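Local coordinates for ribulose bisphosphate carboxylase (Pyrococcus horikoshii, PDB 2CWX), which probably catalyses the magnesium-dependent carboxylation of ribulose 1,5-bisphosphate to two molecules of 3-phosphoglycerate, as a type III RuBisCO in an archaeal AMP degradation pathway, at residues Ala43-Ser48 with Gly111-Lys116; Ile305-Ile310 with Arg341-Val346; Gly385-Arg390 with Ser409-Lys414. All coordinates share one frame; numbering follows the deposited sequence.

Interaction 1 (Ala43-Ser48 with Gly111-Lys116)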
ATOM      1  N   ALA A  43      52.929 -13.528  -3.261  1.00 27.87           N
ATOM      2  CA  ALA A  43      52.276 -12.296  -3.725  1.00 27.77           C
ATOM      3  C   ALA A  43      51.335 -12.535  -4.902  1.00 27.90           C
ATOM      4  O   ALA A  43      50.241 -11.979  -4.952  1.00 27.75           O
ATOM      5  CB  ALA A  43      53.322 -11.231  -4.083  1.00 26.83           C
ATOM      6  N   GLY A  44      51.775 -13.366  -5.844  1.00 28.32           N
ATOM      7  CA  GLY A  44      50.959 -13.790  -6.967  1.00 28.57           C
ATOM      8  C   GLY A  44      49.787 -14.646  -6.527  1.00 28.96           C
ATOM      9  O   GLY A  44      48.711 -14.578  -7.109  1.00 29.39           O
ATOM     10  N   ARG A  45      49.981 -15.458  -5.497  1.00 29.34           N
ATOM     11  CA  ARG A  45      48.877 -16.216  -4.931  1.00 29.54           C
ATOM     12  C   ARG A  45      47.827 -15.249  -4.362  1.00 28.27           C
ATOM     13  O   ARG A  45      46.642 -15.486  -4.508  1.00 27.85           O
ATOM     14  CB  ARG A  45      49.354 -17.203  -3.851  1.00 30.73           C
ATOM     15  CG  ARG A  45      49.774 -18.603  -4.387  1.00 35.84           C
ATOM     16  CD  ARG A  45      50.102 -19.642  -3.248  1.00 42.99           C
ATOM     17  NE  ARG A  45      49.932 -21.074  -3.587  1.00 46.31           N
ATOM     18  CZ  ARG A  45      50.740 -21.771  -4.373  1.00 51.59           C
ATOM     19  NH1 ARG A  45      51.769 -21.183  -4.957  1.00 53.60           N
ATOM     20  NH2 ARG A  45      50.518 -23.070  -4.603  1.00 53.18           N
ATOM     21  N   ILE A  46      48.270 -14.166  -3.719  1.00 27.19           N
ATOM     22  CA  ILE A  46      47.361 -13.176  -3.151  1.00 26.49           C
ATOM     23  C   ILE A  46      46.573 -12.508  -4.272  1.00 25.99           C
ATOM     24  O   ILE A  46      45.343 -12.405  -4.201  1.00 25.77           O
ATOM     25  CB  ILE A  46      48.134 -12.133  -2.313  1.00 26.03           C
ATOM     26  CG1 ILE A  46      48.696 -12.764  -1.033  1.00 24.05           C
ATOM     27  CG2 ILE A  46      47.247 -10.989  -1.949  1.00 25.70           C
ATOM     28  CD1 ILE A  46      49.702 -11.895  -0.338  1.00 21.65           C
ATOM     29  N   ALA A  47      47.293 -12.090  -5.311  1.00 26.20           N
ATOM     30  CA  ALA A  47      46.710 -11.422  -6.470  1.00 26.88           C
ATOM     31  C   ALA A  47      45.694 -12.301  -7.202  1.00 27.73           C
ATOM     32  O   ALA A  47      44.624 -11.840  -7.598  1.00 28.37           O
ATOM     33  CB  ALA A  47      47.808 -10.963  -7.420  1.00 26.68           C
ATOM     34  N   SER A  48      46.030 -13.573  -7.334  1.00 28.47           N
ATOM     35  CA  SER A  48      45.169 -14.565  -7.962  1.00 29.14           C
ATOM     36  C   SER A  48      43.919 -14.828  -7.157  1.00 29.67           C
ATOM     37  O   SER A  48      42.804 -14.767  -7.664  1.00 30.70           O
ATOM     38  CB  SER A  48      45.937 -15.885  -8.112  1.00 29.47           C
ATOM     39  OG  SER A  48      45.092 -16.899  -8.623  1.00 31.05           O
ATOM     40  N   GLY A 111      43.060 -16.990   4.711  1.00 35.81           N
ATOM     41  CA  GLY A 111      43.155 -18.402   5.017  1.00 36.94           C
ATOM     42  C   GLY A 111      44.215 -19.177   4.229  1.00 37.79           C
ATOM     43  O   GLY A 111      44.364 -20.375   4.434  1.00 38.25           O
ATOM     44  N   MET A 112      44.967 -18.509   3.367  1.00 38.50           N
ATOM     45  CA  MET A 112      45.862 -19.191   2.439  1.00 39.26           C
ATOM     46  C   MET A 112      47.027 -19.905   3.113  1.00 39.72           C
ATOM     47  O   MET A 112      47.768 -19.304   3.894  1.00 39.11           O
ATOM     48  CB  MET A 112      46.374 -18.196   1.412  1.00 39.72           C
ATOM     49  CG  MET A 112      45.270 -17.754   0.446  1.00 41.63           C
ATOM     50  SD  MET A 112      45.910 -17.034  -1.091  1.00 47.51           S
ATOM     51  CE  MET A 112      46.694 -15.599  -0.408  1.00 43.85           C
ATOM     52  N   LYS A 113      47.167 -21.196   2.803  1.00 40.67           N
ATOM     53  CA  LYS A 113      48.183 -22.065   3.421  1.00 41.62           C
ATOM     54  C   LYS A 113      49.614 -21.646   3.056  1.00 40.51           C
ATOM     55  O   LYS A 113      50.542 -21.898   3.812  1.00 40.23           O
ATOM     56  CB  LYS A 113      47.958 -23.555   3.073  1.00 42.43           C
ATOM     57  CG  LYS A 113      47.987 -23.898   1.553  1.00 46.05           C
ATOM     58  CD  LYS A 113      49.221 -24.741   1.109  1.00 49.92           C
ATOM     59  CE  LYS A 113      49.603 -24.501  -0.374  1.00 52.00           C
ATOM     60  NZ  LYS A 113      49.046 -25.526  -1.311  1.00 52.99           N
ATOM     61  N   ALA A 114      49.770 -20.971   1.919  1.00 39.55           N
ATOM     62  CA  ALA A 114      51.083 -20.553   1.444  1.00 38.82           C
ATOM     63  C   ALA A 114      51.590 -19.296   2.147  1.00 38.10           C
ATOM     64  O   ALA A 114      52.701 -18.847   1.861  1.00 37.59           O
ATOM     65  CB  ALA A 114      51.055 -20.341  -0.065  1.00 39.04           C
ATOM     66  N   LEU A 115      50.772 -18.719   3.035  1.00 37.09           N
ATOM     67  CA  LEU A 115      51.177 -17.583   3.864  1.00 36.88           C
ATOM     68  C   LEU A 115      51.124 -17.961   5.331  1.00 36.54           C
ATOM     69  O   LEU A 115      50.271 -18.727   5.746  1.00 36.51           O
ATOM     70  CB  LEU A 115      50.271 -16.368   3.635  1.00 36.97           C
ATOM     71  CG  LEU A 115      49.869 -16.022   2.197  1.00 37.11           C
ATOM     72  CD1 LEU A 115      48.790 -14.918   2.195  1.00 38.24           C
ATOM     73  CD2 LEU A 115      51.069 -15.584   1.424  1.00 36.77           C
ATOM     74  N   LYS A 116      52.059 -17.437   6.105  1.00 36.54           N
ATOM     75  CA  LYS A 116      52.013 -17.546   7.560  1.00 36.75           C
ATOM     76  C   LYS A 116      51.101 -16.450   8.136  1.00 36.18           C
ATOM     77  O   LYS A 116      50.465 -16.632   9.195  1.00 36.26           O
ATOM     78  CB  LYS A 116      53.410 -17.375   8.166  1.00 36.92           C
ATOM     79  CG  LYS A 116      54.110 -18.676   8.567  1.00 39.73           C
ATOM     80  CD  LYS A 116      55.569 -18.421   8.970  1.00 41.21           C
ATOM     81  CE  LYS A 116      56.465 -19.661   8.754  1.00 43.26           C
ATOM     82  NZ  LYS A 116      56.711 -19.926   7.317  1.00 43.16           N
TER

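Interaction 2 (Ile305-Ile310 with Arg341-Val346)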
ATOM      1  N   ILE A 305      31.527   4.793   2.953  1.00 20.10           N
ATOM      2  CA  ILE A 305      30.090   4.536   3.097  1.00 20.13           C
ATOM      3  C   ILE A 305      29.447   5.749   3.695  1.00 20.70           C
ATOM      4  O   ILE A 305      28.430   6.267   3.197  1.00 20.85           O
ATOM      5  CB  ILE A 305      29.819   3.281   3.940  1.00 20.25           C
ATOM      6  CG1 ILE A 305      30.330   2.055   3.234  1.00 22.48           C
ATOM      7  CG2 ILE A 305      28.300   3.080   4.184  1.00 21.46           C
ATOM      8  CD1 ILE A 305      30.376   0.795   4.110  1.00 25.72           C
ATOM      9  N   GLY A 306      30.049   6.224   4.770  1.00 21.08           N
ATOM     10  CA  GLY A 306      29.754   7.543   5.285  1.00 20.92           C
ATOM     11  C   GLY A 306      29.268   7.549   6.726  1.00 21.61           C
ATOM     12  O   GLY A 306      28.207   8.071   6.979  1.00 21.82           O
ATOM     13  N   VAL A 307      30.041   6.979   7.643  1.00 21.53           N
ATOM     14  CA  VAL A 307      29.897   7.341   9.069  1.00 22.14           C
ATOM     15  C   VAL A 307      30.386   8.792   9.278  1.00 20.78           C
ATOM     16  O   VAL A 307      31.234   9.245   8.584  1.00 20.46           O
ATOM     17  CB  VAL A 307      30.613   6.370  10.001  1.00 20.94           C
ATOM     18  CG1 VAL A 307      30.170   4.902   9.700  1.00 21.93           C
ATOM     19  CG2 VAL A 307      32.092   6.470   9.881  1.00 23.38           C
ATOM     20  N   ASP A 308      29.791   9.500  10.221  1.00 20.72           N
ATOM     21  CA  ASP A 308      30.089  10.898  10.488  1.00 20.61           C
ATOM     22  C   ASP A 308      31.110  11.089  11.599  1.00 21.42           C
ATOM     23  O   ASP A 308      31.806  12.099  11.606  1.00 22.07           O
ATOM     24  CB  ASP A 308      28.810  11.668  10.800  1.00 20.15           C
ATOM     25  CG  ASP A 308      27.832  11.627   9.664  1.00 20.65           C
ATOM     26  OD1 ASP A 308      27.981  12.462   8.729  1.00 19.72           O
ATOM     27  OD2 ASP A 308      26.868  10.815   9.602  1.00 19.61           O
ATOM     28  N   GLN A 309      31.185  10.142  12.534  1.00 21.44           N
ATOM     29  CA  GLN A 309      32.179  10.141  13.611  1.00 22.37           C
ATOM     30  C   GLN A 309      32.556   8.686  13.814  1.00 22.30           C
ATOM     31  O   GLN A 309      31.699   7.812  13.671  1.00 23.51           O
ATOM     32  CB  GLN A 309      31.632  10.673  14.959  1.00 22.09           C
ATOM     33  CG  GLN A 309      30.504  11.538  14.838  1.00 25.74           C
ATOM     34  CD  GLN A 309      30.013  12.191  16.094  1.00 20.92           C
ATOM     35  OE1 GLN A 309      29.798  11.540  17.137  1.00 26.23           O
ATOM     36  NE2 GLN A 309      29.672  13.451  15.966  1.00 22.36           N
ATOM     37  N   ILE A 310      33.788   8.418  14.162  1.00 22.52           N
ATOM     38  CA  ILE A 310      34.222   7.076  14.484  1.00 24.10           C
ATOM     39  C   ILE A 310      35.275   7.075  15.582  1.00 25.85           C
ATOM     40  O   ILE A 310      36.128   7.942  15.597  1.00 24.52           O
ATOM     41  CB  ILE A 310      34.755   6.352  13.217  1.00 23.70           C
ATOM     42  CG1 ILE A 310      34.968   4.874  13.485  1.00 22.21           C
ATOM     43  CG2 ILE A 310      36.031   6.968  12.707  1.00 23.07           C
ATOM     44  CD1 ILE A 310      35.175   4.048  12.184  1.00 22.93           C
ATOM     45  N   ARG A 341      33.087  13.770   2.562  1.00 21.34           N
ATOM     46  CA  ARG A 341      33.277  14.680   3.672  1.00 21.47           C
ATOM     47  C   ARG A 341      34.170  14.064   4.749  1.00 21.25           C
ATOM     48  O   ARG A 341      34.225  12.846   4.909  1.00 20.14           O
ATOM     49  CB  ARG A 341      31.950  15.086   4.304  1.00 21.44           C
ATOM     50  CG  ARG A 341      31.136  16.039   3.483  1.00 23.60           C
ATOM     51  CD  ARG A 341      29.811  16.313   4.173  1.00 27.92           C
ATOM     52  NE  ARG A 341      28.928  17.245   3.477  1.00 32.20           N
ATOM     53  CZ  ARG A 341      28.948  18.563   3.639  1.00 41.44           C
ATOM     54  NH1 ARG A 341      29.816  19.164   4.467  1.00 44.29           N
ATOM     55  NH2 ARG A 341      28.098  19.310   2.941  1.00 44.63           N
ATOM     56  N   PRO A 342      34.893  14.926   5.454  1.00 21.81           N
ATOM     57  CA  PRO A 342      35.698  14.505   6.608  1.00 22.19           C
ATOM     58  C   PRO A 342      34.837  13.989   7.767  1.00 21.42           C
ATOM     59  O   PRO A 342      33.686  14.356   7.887  1.00 22.03           O
ATOM     60  CB  PRO A 342      36.437  15.776   7.006  1.00 22.02           C
ATOM     61  CG  PRO A 342      35.677  16.853   6.496  1.00 23.64           C
ATOM     62  CD  PRO A 342      34.982  16.374   5.221  1.00 22.08           C
ATOM     63  N   VAL A 343      35.410  13.102   8.554  1.00 21.28           N
ATOM     64  CA  VAL A 343      34.771  12.391   9.660  1.00 20.53           C
ATOM     65  C   VAL A 343      35.429  12.893  10.954  1.00 21.13           C
ATOM     66  O   VAL A 343      36.666  13.063  11.011  1.00 19.88           O
ATOM     67  CB  VAL A 343      35.043  10.869   9.521  1.00 20.33           C
ATOM     68  CG1 VAL A 343      34.517  10.061  10.709  1.00 19.01           C
ATOM     69  CG2 VAL A 343      34.438  10.323   8.198  1.00 20.30           C
ATOM     70  N   PHE A 344      34.625  13.122  11.990  1.00 20.87           N
ATOM     71  CA  PHE A 344      35.203  13.396  13.314  1.00 21.27           C
ATOM     72  C   PHE A 344      35.822  12.147  13.905  1.00 21.96           C
ATOM     73  O   PHE A 344      35.103  11.168  14.115  1.00 22.47           O
ATOM     74  CB  PHE A 344      34.133  13.774  14.313  1.00 21.06           C
ATOM     75  CG  PHE A 344      33.882  15.250  14.473  1.00 20.91           C
ATOM     76  CD1 PHE A 344      32.662  15.776  14.136  1.00 21.41           C
ATOM     77  CD2 PHE A 344      34.816  16.071  15.044  1.00 21.54           C
ATOM     78  CE1 PHE A 344      32.371  17.122  14.326  1.00 22.91           C
ATOM     79  CE2 PHE A 344      34.553  17.433  15.222  1.00 23.97           C
ATOM     80  CZ  PHE A 344      33.341  17.963  14.860  1.00 23.54           C
ATOM     81  N   PRO A 345      37.096  12.170  14.262  1.00 21.16           N
ATOM     82  CA  PRO A 345      37.625  11.166  15.169  1.00 22.55           C
ATOM     83  C   PRO A 345      36.993  11.302  16.542  1.00 22.83           C
ATOM     84  O   PRO A 345      36.729  12.404  16.963  1.00 22.43           O
ATOM     85  CB  PRO A 345      39.127  11.517  15.272  1.00 22.56           C
ATOM     86  CG  PRO A 345      39.390  12.455  14.167  1.00 21.49           C
ATOM     87  CD  PRO A 345      38.117  13.130  13.848  1.00 21.91           C
ATOM     88  N   VAL A 346      36.778  10.190  17.229  1.00 23.59           N
ATOM     89  CA  VAL A 346      36.246  10.222  18.582  1.00 25.10           C
ATOM     90  C   VAL A 346      37.396   9.712  19.430  1.00 26.63           C
ATOM     91  O   VAL A 346      37.891   8.595  19.221  1.00 25.78           O
ATOM     92  CB  VAL A 346      35.024   9.279  18.755  1.00 25.21           C
ATOM     93  CG1 VAL A 346      34.480   9.307  20.179  1.00 26.01           C
ATOM     94  CG2 VAL A 346      33.942   9.661  17.764  1.00 25.70           C
TER

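Interaction 3 (Gly385-Arg390 with Ser409-Lys414)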
ATOM      1  N   GLY A 385      31.305  17.065  36.801  1.00 22.77           N
ATOM      2  CA  GLY A 385      32.306  16.488  35.923  1.00 21.95           C
ATOM      3  C   GLY A 385      32.191  17.056  34.521  1.00 22.05           C
ATOM      4  O   GLY A 385      33.192  17.319  33.875  1.00 21.12           O
ATOM      5  N   ALA A 386      30.957  17.267  34.065  1.00 22.85           N
ATOM      6  CA  ALA A 386      30.697  17.822  32.744  1.00 22.71           C
ATOM      7  C   ALA A 386      31.224  19.241  32.680  1.00 23.03           C
ATOM      8  O   ALA A 386      31.873  19.613  31.717  1.00 22.26           O
ATOM      9  CB  ALA A 386      29.207  17.813  32.442  1.00 23.23           C
ATOM     10  N   LYS A 387      30.950  20.025  33.718  1.00 23.51           N
ATOM     11  CA  LYS A 387      31.425  21.403  33.791  1.00 23.98           C
ATOM     12  C   LYS A 387      32.943  21.425  33.789  1.00 23.05           C
ATOM     13  O   LYS A 387      33.551  22.212  33.082  1.00 22.81           O
ATOM     14  CB  LYS A 387      30.918  22.086  35.061  1.00 24.89           C
ATOM     15  CG  LYS A 387      30.495  23.533  34.911  1.00 29.79           C
ATOM     16  CD  LYS A 387      31.633  24.526  34.804  1.00 34.68           C
ATOM     17  CE  LYS A 387      31.313  25.875  35.501  1.00 35.76           C
ATOM     18  NZ  LYS A 387      32.541  26.576  36.076  1.00 36.97           N
ATOM     19  N   ALA A 388      33.560  20.568  34.594  1.00 22.60           N
ATOM     20  CA  ALA A 388      35.026  20.528  34.680  1.00 21.78           C
ATOM     21  C   ALA A 388      35.676  20.206  33.311  1.00 21.20           C
ATOM     22  O   ALA A 388      36.694  20.769  32.920  1.00 19.95           O
ATOM     23  CB  ALA A 388      35.432  19.520  35.683  1.00 22.08           C
ATOM     24  N   LEU A 389      35.066  19.298  32.582  1.00 21.54           N
ATOM     25  CA  LEU A 389      35.588  18.895  31.278  1.00 21.78           C
ATOM     26  C   LEU A 389      35.472  20.066  30.327  1.00 21.91           C
ATOM     27  O   LEU A 389      36.430  20.399  29.594  1.00 21.17           O
ATOM     28  CB  LEU A 389      34.805  17.682  30.740  1.00 21.54           C
ATOM     29  CG  LEU A 389      35.224  17.140  29.376  1.00 22.28           C
ATOM     30  CD1 LEU A 389      36.643  16.628  29.490  1.00 24.88           C
ATOM     31  CD2 LEU A 389      34.273  16.020  28.877  1.00 22.31           C
ATOM     32  N   ARG A 390      34.308  20.718  30.340  1.00 21.67           N
ATOM     33  CA  ARG A 390      34.106  21.835  29.414  1.00 21.46           C
ATOM     34  C   ARG A 390      35.082  22.951  29.728  1.00 21.80           C
ATOM     35  O   ARG A 390      35.591  23.633  28.822  1.00 21.40           O
ATOM     36  CB  ARG A 390      32.665  22.332  29.454  1.00 21.45           C
ATOM     37  CG  ARG A 390      31.699  21.382  28.716  1.00 20.30           C
ATOM     38  CD  ARG A 390      31.761  21.510  27.202  1.00 19.53           C
ATOM     39  NE  ARG A 390      31.590  22.875  26.719  1.00 17.77           N
ATOM     40  CZ  ARG A 390      30.410  23.471  26.597  1.00 18.42           C
ATOM     41  NH1 ARG A 390      29.293  22.854  26.927  1.00 19.70           N
ATOM     42  NH2 ARG A 390      30.348  24.715  26.177  1.00 21.52           N
ATOM     43  N   SER A 409      36.936  28.267  38.388  1.00 31.67           N
ATOM     44  CA  SER A 409      36.101  27.078  38.119  1.00 30.48           C
ATOM     45  C   SER A 409      36.305  26.050  39.222  1.00 29.05           C
ATOM     46  O   SER A 409      37.238  25.251  39.156  1.00 28.10           O
ATOM     47  CB  SER A 409      36.454  26.464  36.768  1.00 30.83           C
ATOM     48  OG  SER A 409      37.214  27.368  35.978  1.00 33.34           O
ATOM     49  N   PRO A 410      35.462  26.083  40.253  1.00 28.09           N
ATOM     50  CA  PRO A 410      35.628  25.174  41.410  1.00 26.88           C
ATOM     51  C   PRO A 410      35.555  23.685  41.024  1.00 26.20           C
ATOM     52  O   PRO A 410      36.194  22.847  41.657  1.00 23.76           O
ATOM     53  CB  PRO A 410      34.464  25.552  42.340  1.00 27.60           C
ATOM     54  CG  PRO A 410      33.970  26.901  41.865  1.00 28.37           C
ATOM     55  CD  PRO A 410      34.325  27.008  40.413  1.00 27.81           C
ATOM     56  N   GLU A 411      34.829  23.376  39.954  1.00 24.96           N
ATOM     57  CA  GLU A 411      34.619  21.999  39.575  1.00 25.40           C
ATOM     58  C   GLU A 411      35.901  21.435  38.928  1.00 24.39           C
ATOM     59  O   GLU A 411      36.336  20.333  39.251  1.00 24.07           O
ATOM     60  CB  GLU A 411      33.367  21.894  38.699  1.00 26.94           C
ATOM     61  CG  GLU A 411      32.107  22.384  39.440  1.00 28.52           C
ATOM     62  CD  GLU A 411      31.610  23.806  39.084  1.00 33.56           C
ATOM     63  OE1 GLU A 411      30.386  23.993  39.325  1.00 40.09           O
ATOM     64  OE2 GLU A 411      32.360  24.738  38.595  1.00 29.86           O
ATOM     65  N   LEU A 412      36.539  22.223  38.082  1.00 23.65           N
ATOM     66  CA  LEU A 412      37.867  21.890  37.576  1.00 23.27           C
ATOM     67  C   LEU A 412      38.916  21.838  38.692  1.00 23.53           C
ATOM     68  O   LEU A 412      39.750  20.933  38.723  1.00 21.64           O
ATOM     69  CB  LEU A 412      38.322  22.871  36.499  1.00 23.10           C
ATOM     70  CG  LEU A 412      39.693  22.627  35.836  1.00 21.40           C
ATOM     71  CD1 LEU A 412      39.767  21.234  35.166  1.00 22.28           C
ATOM     72  CD2 LEU A 412      39.921  23.692  34.808  1.00 21.90           C
ATOM     73  N   LYS A 413      38.898  22.812  39.586  1.00 24.02           N
ATOM     74  CA  LYS A 413      39.840  22.819  40.704  1.00 24.84           C
ATOM     75  C   LYS A 413      39.827  21.486  41.455  1.00 25.30           C
ATOM     76  O   LYS A 413      40.877  20.903  41.750  1.00 24.12           O
ATOM     77  CB  LYS A 413      39.520  23.950  41.669  1.00 25.72           C
ATOM     78  CG  LYS A 413      40.461  23.998  42.895  1.00 27.14           C
ATOM     79  CD  LYS A 413      40.496  25.355  43.571  1.00 31.68           C
ATOM     80  CE  LYS A 413      41.693  25.427  44.555  1.00 35.06           C
ATOM     81  NZ  LYS A 413      41.437  26.214  45.822  1.00 37.45           N
ATOM     82  N   LYS A 414      38.620  21.014  41.749  1.00 25.85           N
ATOM     83  CA  LYS A 414      38.429  19.833  42.555  1.00 26.80           C
ATOM     84  C   LYS A 414      38.878  18.592  41.778  1.00 26.59           C
ATOM     85  O   LYS A 414      39.503  17.699  42.335  1.00 25.72           O
ATOM     86  CB  LYS A 414      36.954  19.709  42.931  1.00 27.48           C
ATOM     87  CG  LYS A 414      36.676  18.755  44.058  1.00 32.07           C
ATOM     88  CD  LYS A 414      35.237  18.958  44.583  1.00 36.55           C
ATOM     89  CE  LYS A 414      35.142  19.056  46.076  1.00 37.12           C
ATOM     90  NZ  LYS A 414      33.803  18.550  46.594  1.00 38.91           N
TER

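Interaction 1 (Ala43-Ser48 with Gly111-Lys116)
Ile46 meets Met112 and Leu115 chiefly through its CG1 methylene, and the contact shows how one short patch of a helix can be greasy at one edge and charged at the other. On the tight side, CG1 of Ile46 lies 3.5 Å from CE of Met112 and also touches the CD1 methyl of Leu115, which CD1 of Ile46 meets as a second contact; both partners cross the isoleucine at about a right angle. The thioether of Met112 bends at its last torsion (chi3 -65°), which lays the methyl against Ile46 while SD of Met112 stays 3.8 Å from the backbone O of Arg45. With an alanine here instead of Met112, the flank of Ile46 CG1 would probably lose its thioether cover and a gap would be likely to open. Next along, CD of Arg45 rests on the CB methyl of Ala114 at 3.4 Å.

From there the character changes to a looser, more solvent-exposed side. The arginine chain is extended from CG to NE, and at its outer end NH2 of Arg45 comes within 4.4 Å of NZ of Lys113, a pair of like charges; NH1 of Arg45 forms a salt bridge with Glu41, which probably offsets part of that repulsion. Met112 to Leu115 form a type I beta turn, closed by the bond from Leu115 N to Met112 O, and Arg287 of the second subunit hydrogen-bonds Met112 O. Within the N-terminal domain, the turn leads into strand 115-124, and Ile46 and Leu115 both also touch Phe32 of strand 25-34, so that helix 39-49 packs against the sheet beside the turn.

Interaction 2 (Ile305-Ile310 with Arg341-Val346)
Asp308 and Phe344 open a short parallel strand pairing, a compact example of how neighbouring barrel strands are stitched together. Phe344 N donates to Asp308 O at 3.0 Å, tilted 24° from the carbonyl plane. Next, Ile310 N reaches Phe344 O nearly along the C=O axis (166°), and Val346 N then bonds to Ile310 O at 2.9 Å from well above the carbonyl plane. Phe344 O also has a CA-H...O contact with Gln309, 3.1 Å from CA to O.

Val343, just ahead of the strand, packs beside the first rung. Its CB stands 4.0 Å from Asp308 O, and from there the two methyls part company. CG1, anti to the backbone N (chi1 175°), presses on the carbonyl of Asp308 and meets CG2 of Ile310 at 4.0 Å, the two side chains crossing obliquely. CG2 of Val343 turns the other way and ends 3.4 Å from Val307 O, a buried carbonyl oxygen with no polar partner.

Strands 309-311 and 344-347 with helix 323-334 between them make a beta-alpha-beta unit of the catalytic alpha/beta (TIM) barrel. Leu333 of that helix packs on both Ile310 and Val343, whereas Gln309 and Phe344 project from the other face of the sheet and touch Ile143 of helix 139-147. Gln309 CB lies against CB of Phe344 and CG2 of Val346, and farther out its OE1 is hydrogen-bonded to His276 on the adjoining strand. At the far end of the pairing the side chain of Val346 comes, between nearest atoms, about 3 Å from that of His311, a predicted substrate-binding residue, and about 4 Å from that of Gln370, another.

Interaction 3 (Gly385-Arg390 with Ser409-Lys414)
Lys387 NZ is gripped by two carboxylates, one from each of two crossing helices. Across the contact it donates to OE2 of Glu411 at 3.1 Å, a salt bridge that meets the oxygen on its syn side but 34° out of the carboxylate plane; within its own helix it forms a second salt bridge with Asp391. Shared between two acids, the ammonium group is likely to remain protonated.

The lysine does not reach straight out. Bends along its chain carry CE of Lys387 to within 3.5 Å of OE2 of Glu411, and NZ of Lys387 to 4.0 Å from CB of Ser409. A bend at chi2 (102°) of Glu411 brings its carboxylate alongside the lysine chain.

Beside this charged edge the helices meet closely. CB of Ala388 sits against the backbone of the other helix, 3.8 Å from Glu411 O, while CD1 of Leu412 approaches Ala388 O at the same distance. Such a small residue at the crossing lets the CA atoms of Ala388 and Leu412 come within 4.3 Å. Glu411 O also accepts a hydrogen bond from His378, and Pro353 touches both Ala388 and Leu412.

The segment axes approach to 7.9 Å and cross at -90°, a perpendicular packing that sets C-terminal helix 410-421 across helix 382-398, which follows the last strand of the catalytic barrel.

Overall arrangement
Followed from the N terminus, the three contacts come strictly in series, none nesting within or crossing another. Interaction 1 closes a loop of 62 residues inside the N-terminal domain, tying helix 39-49 to the turn ahead of strand 115-124. The chain then enters the barrel, where interaction 2 closes a shorter loop of 30 residues around helix 323-334, near the centre of the chain. Interaction 3 follows, spanning only 18 residues, and fastens the C-terminal helix to the barrel's outer side. Interactions 1 and 3 lie on opposite sides of the chain's centre, their own centres about 55 Å apart, while interaction 2 has its centre about 28 Å from that of interaction 3.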